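Local coordinates for protein glutamate--tRNA ligase (Elizabethkingia anophelis, PDB 6B1Z) that probably attaches glutamate to its cognate tRNA in an ATP-dependent reaction, as a class I glutamyl-tRNA synthetase, at residues L70-M75 and E305-M310; Y34-A39 and V325-M330. All blocks are in the same frame, centred on the assembly; numbering follows the deposited sequence. Where two conformers were deposited one is given.

In the fold
Contact 1 and contact 2 lie about 10 Å apart, centre to centre, inside the catalytic region, and contact 1 is nested within the loop that contact 2 closes. Helix 26-41 ties them together. Its Tyr36 and Leu37 form one side of contact 2, while its Leu26 and Leu33 touch Phe307 and Ile308 of contact 1, respectively. Helices 304-312 and 327-333 follow each other in the chain, and a probable hydrogen bond of 3.0 Å runs from Val325 N, just before helix 327-333, to Asn309 OD1 on helix 304-312. Tyr36 OH also packs 3.6 Å from Gly74 O. The HIGH-type signature of class I synthetases lies about the start of helix 26-41, the helix common to both contacts.

Contact 1 (L70-M75 and E305-M310); sequences LEWIGM and EAFINM
With CG of Trp72 anti to the backbone N (chi1 176°) and Phe307 turned the same way on its own helix (chi1 175°), the two rings reach towards each other across the gap between helices 62-73 and 304-312 of the class I catalytic domain. The six-membered ring of the tryptophan brings Trp72 CZ3 to 3.7 Å from Phe307 CD2. Their ring centroids are 5.5 Å apart and the planes are inclined by 35°, an oblique pairing. Ile73 takes up the next position along. Ile73 CD1 lies in the plane of the Phe307 ring, at the edge, 4.0 Å from CE2, so the phenyl group is touched by two neighbouring residues of one helix.

The other branch of Ile73 serves a second partner. Ile73 CG2 sits 3.5 Å from CG1 of Ile308 and 3.6 Å from its CD1, packing against the longer arm of that side chain, and the two isoleucines cross at about a right angle. Here the backbones come nearest, 6.8 Å between the CA atoms of Ile73 and Ile308. No hydrogen bond spans the gap: four apolar side chains make all the close contacts, and only Trp72 among them is not fully buried.

Immediately beyond Ile73 the first helix stops in a Schellman motif. Gly74, with positive phi, is the C-prime residue. Met75 N donates to Leu70 O at 3.0 Å, and Gly74 N bonds to the same oxygen and, weakly, to Glu71 O. Around this apolar patch, helix 26-41 supplies Leu26 against Phe307 and Leu33 against Ile308, Tyr297 adds a further ring beside Phe307, and helix 348-361 packs on another part of helix 304-312 through Phe354 and Tyr358.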
ATOM      1  N   LEU A  70      -0.947   9.194  -3.435  1.00 19.52           N
ATOM      2  CA  LEU A  70       0.023  10.015  -2.722  1.00 16.88           C
ATOM      3  C   LEU A  70      -0.659  11.177  -2.012  1.00 20.05           C
ATOM      4  O   LEU A  70      -0.287  11.518  -0.882  1.00 21.56           O
ATOM      5  CB  LEU A  70       1.089  10.531  -3.693  1.00 19.76           C
ATOM      6  CG  LEU A  70       1.980   9.495  -4.371  1.00 18.92           C
ATOM      7  CD1 LEU A  70       2.894  10.210  -5.359  1.00 20.87           C
ATOM      8  CD2 LEU A  70       2.787   8.736  -3.315  1.00 20.64           C
ATOM      9  N   GLU A  71      -1.671  11.786  -2.651  1.00 17.43           N
ATOM     10  CA  GLU A  71      -2.416  12.874  -2.013  1.00 17.63           C
ATOM     11  C   GLU A  71      -3.189  12.376  -0.795  1.00 22.71           C
ATOM     12  O   GLU A  71      -3.240  13.061   0.239  1.00 23.46           O
ATOM     13  CB  GLU A  71      -3.345  13.535  -3.043  1.00 21.74           C
ATOM     14  CG  GLU A  71      -2.570  14.361  -4.100  1.00 28.45           C
ATOM     15  CD  GLU A  71      -3.377  14.704  -5.359  1.00 35.29           C
ATOM     16  OE1 GLU A  71      -4.555  14.307  -5.456  1.00 40.29           O
ATOM     17  OE2 GLU A  71      -2.822  15.377  -6.261  1.00 32.49           O
ATOM     18  N   TRP A  72      -3.793  11.186  -0.892  1.00 19.18           N
ATOM     19  CA  TRP A  72      -4.545  10.632   0.230  1.00 18.53           C
ATOM     20  C   TRP A  72      -3.652  10.433   1.448  1.00 20.40           C
ATOM     21  O   TRP A  72      -4.052  10.741   2.582  1.00 23.47           O
ATOM     22  CB  TRP A  72      -5.199   9.301  -0.188  1.00 20.91           C
ATOM     23  CG  TRP A  72      -5.938   8.598   0.933  1.00 19.66           C
ATOM     24  CD1 TRP A  72      -6.998   9.085   1.642  1.00 21.44           C
ATOM     25  CD2 TRP A  72      -5.687   7.279   1.450  1.00 16.67           C
ATOM     26  NE1 TRP A  72      -7.412   8.167   2.575  1.00 22.21           N
ATOM     27  CE2 TRP A  72      -6.620   7.053   2.481  1.00 18.36           C
ATOM     28  CE3 TRP A  72      -4.753   6.279   1.149  1.00 19.62           C
ATOM     29  CZ2 TRP A  72      -6.662   5.867   3.208  1.00 18.49           C
ATOM     30  CZ3 TRP A  72      -4.791   5.093   1.884  1.00 19.38           C
ATOM     31  CH2 TRP A  72      -5.737   4.904   2.902  1.00 17.66           C
ATOM     32  N   ILE A  73      -2.434   9.926   1.229  1.00 19.76           N
ATOM     33  CA  ILE A  73      -1.492   9.666   2.312  1.00 20.33           C
ATOM     34  C   ILE A  73      -0.800  10.938   2.796  1.00 29.13           C
ATOM     35  O   ILE A  73      -0.354  10.998   3.949  1.00 31.47           O
ATOM     36  CB  ILE A  73      -0.478   8.612   1.843  1.00 23.27           C
ATOM     37  CG1 ILE A  73      -1.189   7.292   1.537  1.00 27.04           C
ATOM     38  CG2 ILE A  73       0.611   8.416   2.873  1.00 27.97           C
ATOM     39  CD1 ILE A  73      -0.382   6.378   0.630  1.00 31.42           C
ATOM     40  N   GLY A  74      -0.718  11.965   1.960  1.00 25.05           N
ATOM     41  CA  GLY A  74      -0.088  13.210   2.355  1.00 30.09           C
ATOM     42  C   GLY A  74       1.372  13.337   1.966  1.00 29.45           C
ATOM     43  O   GLY A  74       2.152  13.946   2.708  1.00 30.50           O
ATOM     44  N   MET A  75       1.775  12.786   0.806  1.00 25.95           N
ATOM     45  CA  MET A  75       3.165  12.807   0.338  0.56 26.94           C
ATOM     46  C   MET A  75       3.207  13.370  -1.085  1.00 37.02           C
ATOM     47  O   MET A  75       3.455  12.621  -2.040  1.00 34.57           O
ATOM     48  CB  MET A  75       3.785  11.416   0.376  0.56 28.55           C
ATOM     49  CG  MET A  75       3.617  10.677   1.669  0.56 26.38           C
ATOM     50  SD  MET A  75       4.591   9.160   1.646  0.56 33.66           S
ATOM     51  CE  MET A  75       3.768   8.182   0.386  0.56 25.72           C
ATOM     52  N   GLU A 305      -3.562   8.017   8.184  1.00 17.25           N
ATOM     53  CA  GLU A 305      -2.485   8.126   9.159  1.00 16.59           C
ATOM     54  C   GLU A 305      -2.133   6.771   9.750  1.00 17.84           C
ATOM     55  O   GLU A 305      -0.958   6.499  10.029  1.00 17.83           O
ATOM     56  CB  GLU A 305      -2.885   9.082  10.274  1.00 18.30           C
ATOM     57  CG  GLU A 305      -3.182  10.495   9.789  1.00 24.24           C
ATOM     58  CD  GLU A 305      -4.619  10.689   9.299  1.00 33.12           C
ATOM     59  OE1 GLU A 305      -5.435   9.721   9.282  1.00 25.12           O
ATOM     60  OE2 GLU A 305      -4.937  11.847   8.937  1.00 40.79           O
ATOM     61  N   ALA A 306      -3.143   5.918   9.962  1.00 16.09           N
ATOM     62  CA  ALA A 306      -2.886   4.578  10.485  1.00 14.44           C
ATOM     63  C   ALA A 306      -2.270   3.691   9.420  1.00 15.50           C
ATOM     64  O   ALA A 306      -1.338   2.926   9.703  1.00 16.86           O
ATOM     65  CB  ALA A 306      -4.184   3.962  10.998  1.00 17.03           C
ATOM     66  N   PHE A 307      -2.786   3.787   8.195  1.00 15.08           N
ATOM     67  CA  PHE A 307      -2.244   3.033   7.072  1.00 16.98           C
ATOM     68  C   PHE A 307      -0.756   3.309   6.871  1.00 17.85           C
ATOM     69  O   PHE A 307       0.046   2.370   6.765  1.00 17.61           O
ATOM     70  CB  PHE A 307      -3.033   3.378   5.813  1.00 16.55           C
ATOM     71  CG  PHE A 307      -2.483   2.739   4.558  1.00 14.79           C
ATOM     72  CD1 PHE A 307      -2.532   1.365   4.393  1.00 16.36           C
ATOM     73  CD2 PHE A 307      -1.941   3.528   3.551  1.00 15.51           C
ATOM     74  CE1 PHE A 307      -2.030   0.772   3.231  1.00 17.75           C
ATOM     75  CE2 PHE A 307      -1.436   2.961   2.385  1.00 17.00           C
ATOM     76  CZ  PHE A 307      -1.489   1.585   2.223  1.00 18.33           C
ATOM     77  N   ILE A 308      -0.367   4.588   6.804  1.00 17.65           N
ATOM     78  CA  ILE A 308       1.029   4.878   6.487  1.00 16.86           C
ATOM     79  C   ILE A 308       1.941   4.595   7.684  1.00 15.84           C
ATOM     80  O   ILE A 308       3.103   4.207   7.501  1.00 16.54           O
ATOM     81  CB  ILE A 308       1.156   6.312   5.932  1.00 17.29           C
ATOM     82  CG1 ILE A 308       2.448   6.429   5.111  1.00 20.98           C
ATOM     83  CG2 ILE A 308       1.042   7.359   7.053  1.00 17.03           C
ATOM     84  CD1 ILE A 308       2.473   5.493   3.891  1.00 21.21           C
ATOM     85  N   ASN A 309       1.426   4.708   8.917  1.00 16.04           N
ATOM     86  CA  ASN A 309       2.185   4.267  10.087  1.00 15.57           C
ATOM     87  C   ASN A 309       2.485   2.767   9.991  1.00 14.88           C
ATOM     88  O   ASN A 309       3.612   2.323  10.266  1.00 16.49           O
ATOM     89  CB  ASN A 309       1.374   4.622  11.357  1.00 17.06           C
ATOM     90  CG  ASN A 309       2.202   4.632  12.658  1.00 16.30           C
ATOM     91  OD1 ASN A 309       1.754   5.187  13.665  1.00 17.95           O
ATOM     92  ND2 ASN A 309       3.364   3.977  12.669  1.00 19.35           N
ATOM     93  N   MET A 310       1.486   1.978   9.592  1.00 14.96           N
ATOM     94  CA  MET A 310       1.680   0.537   9.442  1.00 14.11           C
ATOM     95  C   MET A 310       2.719   0.233   8.362  1.00 16.11           C
ATOM     96  O   MET A 310       3.632  -0.583   8.563  1.00 16.25           O
ATOM     97  CB  MET A 310       0.332  -0.112   9.116  1.00 15.72           C
ATOM     98  CG  MET A 310       0.388  -1.626   8.863  1.00 15.91           C
ATOM     99  SD  MET A 310       0.847  -2.074   7.168  1.00 17.83           S
ATOM    100  CE  MET A 310      -0.596  -1.557   6.267  1.00 17.59           C
TER

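Contact 2 (Y34-A39 and V325-M330); sequences YDYLFA and VSMDEM
Next to Met327, the residue that meets both Tyr36 and Leu37, the backbone N of Ser326 donates to Glu329 OE1 at 2.9 Å in a nearly straight bond (169°). The carboxylate oxygen is met on its anti side, slightly out of plane. In return Glu329 N donates to Ser326 OG at 3.1 Å. These reciprocal bonds make a capping box, with Ser326 as N-cap of helix 327-333, and they fix the first turn from which the packing residues project.

CG of Met327 lies opposite its backbone N, and the bend at chi2 (68°) brings SD against two side chains of helix 26-41. Met327 SD lies 3.8 Å from Tyr36 CE2 and 79° off the ring normal, a Met-aromatic contact made at the ring edge. Met327 SD is also 3.8 Å from Leu37 CD2. One turn further on, Met330 offers its CB rather than its sulfur, and Leu37 CD2 comes within 3.8 Å of that atom as well, so a single methyl bridges both methionines. Ile331 of the same helix touches Tyr36 and Leu37 too, while elsewhere on helix 26-41 Asp35, Phe38 and Ala39 pack on Val14 of strand 13-16.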
ATOM      1  N   TYR A  34       9.409   5.816   1.937  1.00 16.12           N
ATOM      2  CA  TYR A  34      10.806   5.953   2.342  1.00 14.24           C
ATOM      3  C   TYR A  34      11.523   7.024   1.516  1.00 16.87           C
ATOM      4  O   TYR A  34      12.383   7.737   2.054  1.00 18.41           O
ATOM      5  CB  TYR A  34      11.518   4.593   2.270  1.00 15.30           C
ATOM      6  CG  TYR A  34      11.112   3.577   3.340  1.00 15.83           C
ATOM      7  CD1 TYR A  34      10.236   3.904   4.387  1.00 15.45           C
ATOM      8  CD2 TYR A  34      11.609   2.283   3.303  1.00 17.97           C
ATOM      9  CE1 TYR A  34       9.878   2.955   5.347  1.00 16.90           C
ATOM     10  CE2 TYR A  34      11.262   1.336   4.264  1.00 20.20           C
ATOM     11  CZ  TYR A  34      10.397   1.672   5.277  1.00 17.54           C
ATOM     12  OH  TYR A  34      10.077   0.726   6.211  1.00 19.21           O
ATOM     13  N   ASP A  35      11.181   7.166   0.225  1.00 16.25           N
ATOM     14  CA  ASP A  35      11.643   8.317  -0.558  1.00 15.73           C
ATOM     15  C   ASP A  35      11.286   9.633   0.122  1.00 17.40           C
ATOM     16  O   ASP A  35      12.130  10.528   0.280  1.00 18.01           O
ATOM     17  CB  ASP A  35      10.996   8.317  -1.945  1.00 16.09           C
ATOM     18  CG  ASP A  35      11.636   7.376  -2.914  1.00 19.13           C
ATOM     19  OD1 ASP A  35      12.884   7.261  -2.923  1.00 17.82           O
ATOM     20  OD2 ASP A  35      10.870   6.773  -3.717  1.00 17.07           O
ATOM     21  N   TYR A  36      10.006   9.782   0.472  1.00 16.17           N
ATOM     22  CA  TYR A  36       9.508  11.023   1.053  1.00 16.84           C
ATOM     23  C   TYR A  36      10.175  11.307   2.390  1.00 18.49           C
ATOM     24  O   TYR A  36      10.676  12.416   2.629  1.00 19.39           O
ATOM     25  CB  TYR A  36       7.992  10.913   1.211  1.00 16.14           C
ATOM     26  CG  TYR A  36       7.299  12.163   1.702  1.00 17.06           C
ATOM     27  CD1 TYR A  36       7.147  13.269   0.876  1.00 18.18           C
ATOM     28  CD2 TYR A  36       6.782  12.229   2.991  1.00 18.34           C
ATOM     29  CE1 TYR A  36       6.504  14.404   1.322  1.00 18.63           C
ATOM     30  CE2 TYR A  36       6.139  13.358   3.445  1.00 18.98           C
ATOM     31  CZ  TYR A  36       6.006  14.451   2.607  1.00 20.75           C
ATOM     32  OH  TYR A  36       5.368  15.588   3.063  1.00 24.86           O
ATOM     33  N   LEU A  37      10.211  10.301   3.266  1.00 16.24           N
ATOM     34  CA  LEU A  37      10.817  10.482   4.580  1.00 17.43           C
ATOM     35  C   LEU A  37      12.292  10.825   4.462  1.00 19.89           C
ATOM     36  O   LEU A  37      12.788  11.702   5.179  1.00 20.44           O
ATOM     37  CB  LEU A  37      10.629   9.220   5.428  1.00 18.66           C
ATOM     38  CG  LEU A  37       9.186   8.842   5.800  1.00 16.91           C
ATOM     39  CD1 LEU A  37       9.152   7.547   6.610  1.00 20.25           C
ATOM     40  CD2 LEU A  37       8.525   9.977   6.580  1.00 18.50           C
ATOM     41  N   PHE A  38      13.008  10.156   3.554  1.00 17.87           N
ATOM     42  CA  PHE A  38      14.434  10.434   3.395  1.00 19.53           C
ATOM     43  C   PHE A  38      14.659  11.847   2.872  1.00 22.66           C
ATOM     44  O   PHE A  38      15.523  12.574   3.379  1.00 21.30           O
ATOM     45  CB  PHE A  38      15.076   9.401   2.466  1.00 18.98           C
ATOM     46  CG  PHE A  38      16.573   9.523   2.363  1.00 18.73           C
ATOM     47  CD1 PHE A  38      17.396   9.055   3.370  1.00 18.44           C
ATOM     48  CD2 PHE A  38      17.159  10.101   1.241  1.00 22.50           C
ATOM     49  CE1 PHE A  38      18.772   9.172   3.270  1.00 22.50           C
ATOM     50  CE2 PHE A  38      18.534  10.214   1.142  1.00 23.38           C
ATOM     51  CZ  PHE A  38      19.332   9.744   2.146  1.00 23.55           C
ATOM     52  N   ALA A  39      13.877  12.264   1.876  1.00 19.34           N
ATOM     53  CA  ALA A  39      14.023  13.624   1.354  1.00 21.35           C
ATOM     54  C   ALA A  39      13.681  14.663   2.416  1.00 20.68           C
ATOM     55  O   ALA A  39      14.443  15.615   2.641  1.00 24.69           O
ATOM     56  CB  ALA A  39      13.145  13.813   0.115  1.00 20.32           C
ATOM     57  N   VAL A 325       3.408   6.903  15.435  1.00 22.70           N
ATOM     58  CA  VAL A 325       4.135   8.111  15.054  1.00 24.00           C
ATOM     59  C   VAL A 325       3.397   8.793  13.911  1.00 20.85           C
ATOM     60  O   VAL A 325       2.874   8.137  13.002  1.00 19.41           O
ATOM     61  CB  VAL A 325       5.597   7.817  14.652  1.00 24.73           C
ATOM     62  CG1 VAL A 325       6.490   7.746  15.896  1.00 29.57           C
ATOM     63  CG2 VAL A 325       5.688   6.546  13.839  1.00 22.09           C
ATOM     64  N   SER A 326       3.370  10.118  13.962  1.00 22.28           N
ATOM     65  CA  SER A 326       2.832  10.950  12.901  1.00 19.58           C
ATOM     66  C   SER A 326       3.832  11.062  11.751  1.00 21.33           C
ATOM     67  O   SER A 326       5.014  10.734  11.884  1.00 20.84           O
ATOM     68  CB  SER A 326       2.536  12.349  13.432  1.00 21.41           C
ATOM     69  OG  SER A 326       3.756  13.037  13.692  1.00 24.01           O
ATOM     70  N   MET A 327       3.353  11.568  10.613  1.00 18.47           N
ATOM     71  CA  MET A 327       4.266  11.831   9.500  1.00 19.52           C
ATOM     72  C   MET A 327       5.402  12.762   9.921  1.00 20.34           C
ATOM     73  O   MET A 327       6.559  12.536   9.552  1.00 20.83           O
ATOM     74  CB  MET A 327       3.500  12.427   8.317  1.00 21.40           C
ATOM     75  CG  MET A 327       4.343  12.662   7.065  1.00 23.69           C
ATOM     76  SD  MET A 327       4.901  11.136   6.288  1.00 24.67           S
ATOM     77  CE  MET A 327       3.433  10.672   5.391  1.00 26.86           C
ATOM     78  N   ASP A 328       5.097  13.823  10.679  1.00 23.41           N
ATOM     79  CA  ASP A 328       6.158  14.731  11.111  1.00 23.78           C
ATOM     80  C   ASP A 328       7.172  14.026  12.005  1.00 22.97           C
ATOM     81  O   ASP A 328       8.380  14.272  11.897  1.00 25.58           O
ATOM     82  CB  ASP A 328       5.571  15.948  11.828  1.00 28.42           C
ATOM     83  CG  ASP A 328       5.020  16.976  10.863  1.00 42.97           C
ATOM     84  OD1 ASP A 328       5.406  16.944   9.674  1.00 41.98           O
ATOM     85  OD2 ASP A 328       4.206  17.819  11.297  1.00 40.08           O
ATOM     86  N   GLU A 329       6.703  13.154  12.901  1.00 22.26           N
ATOM     87  CA  GLU A 329       7.629  12.408  13.751  1.00 21.92           C
ATOM     88  C   GLU A 329       8.485  11.444  12.930  1.00 22.36           C
ATOM     89  O   GLU A 329       9.691  11.312  13.184  1.00 23.46           O
ATOM     90  CB  GLU A 329       6.846  11.675  14.847  1.00 23.33           C
ATOM     91  CG  GLU A 329       6.260  12.645  15.874  1.00 24.66           C
ATOM     92  CD  GLU A 329       5.263  12.029  16.847  1.00 34.89           C
ATOM     93  OE1 GLU A 329       4.530  11.091  16.468  1.00 30.37           O
ATOM     94  OE2 GLU A 329       5.202  12.510  18.004  1.00 35.61           O
ATOM     95  N   MET A 330       7.884  10.777  11.941  1.00 22.02           N
ATOM     96  CA  MET A 330       8.657   9.882  11.084  1.00 19.69           C
ATOM     97  C   MET A 330       9.696  10.648  10.283  1.00 19.55           C
ATOM     98  O   MET A 330      10.828  10.180  10.128  1.00 21.91           O
ATOM     99  CB  MET A 330       7.736   9.103  10.148  1.00 17.48           C
ATOM    100  CG  MET A 330       6.904   8.066  10.877  1.00 18.61           C
ATOM    101  SD  MET A 330       6.029   6.901   9.821  1.00 20.60           S
ATOM    102  CE  MET A 330       4.690   7.903   9.183  1.00 23.26           C
TER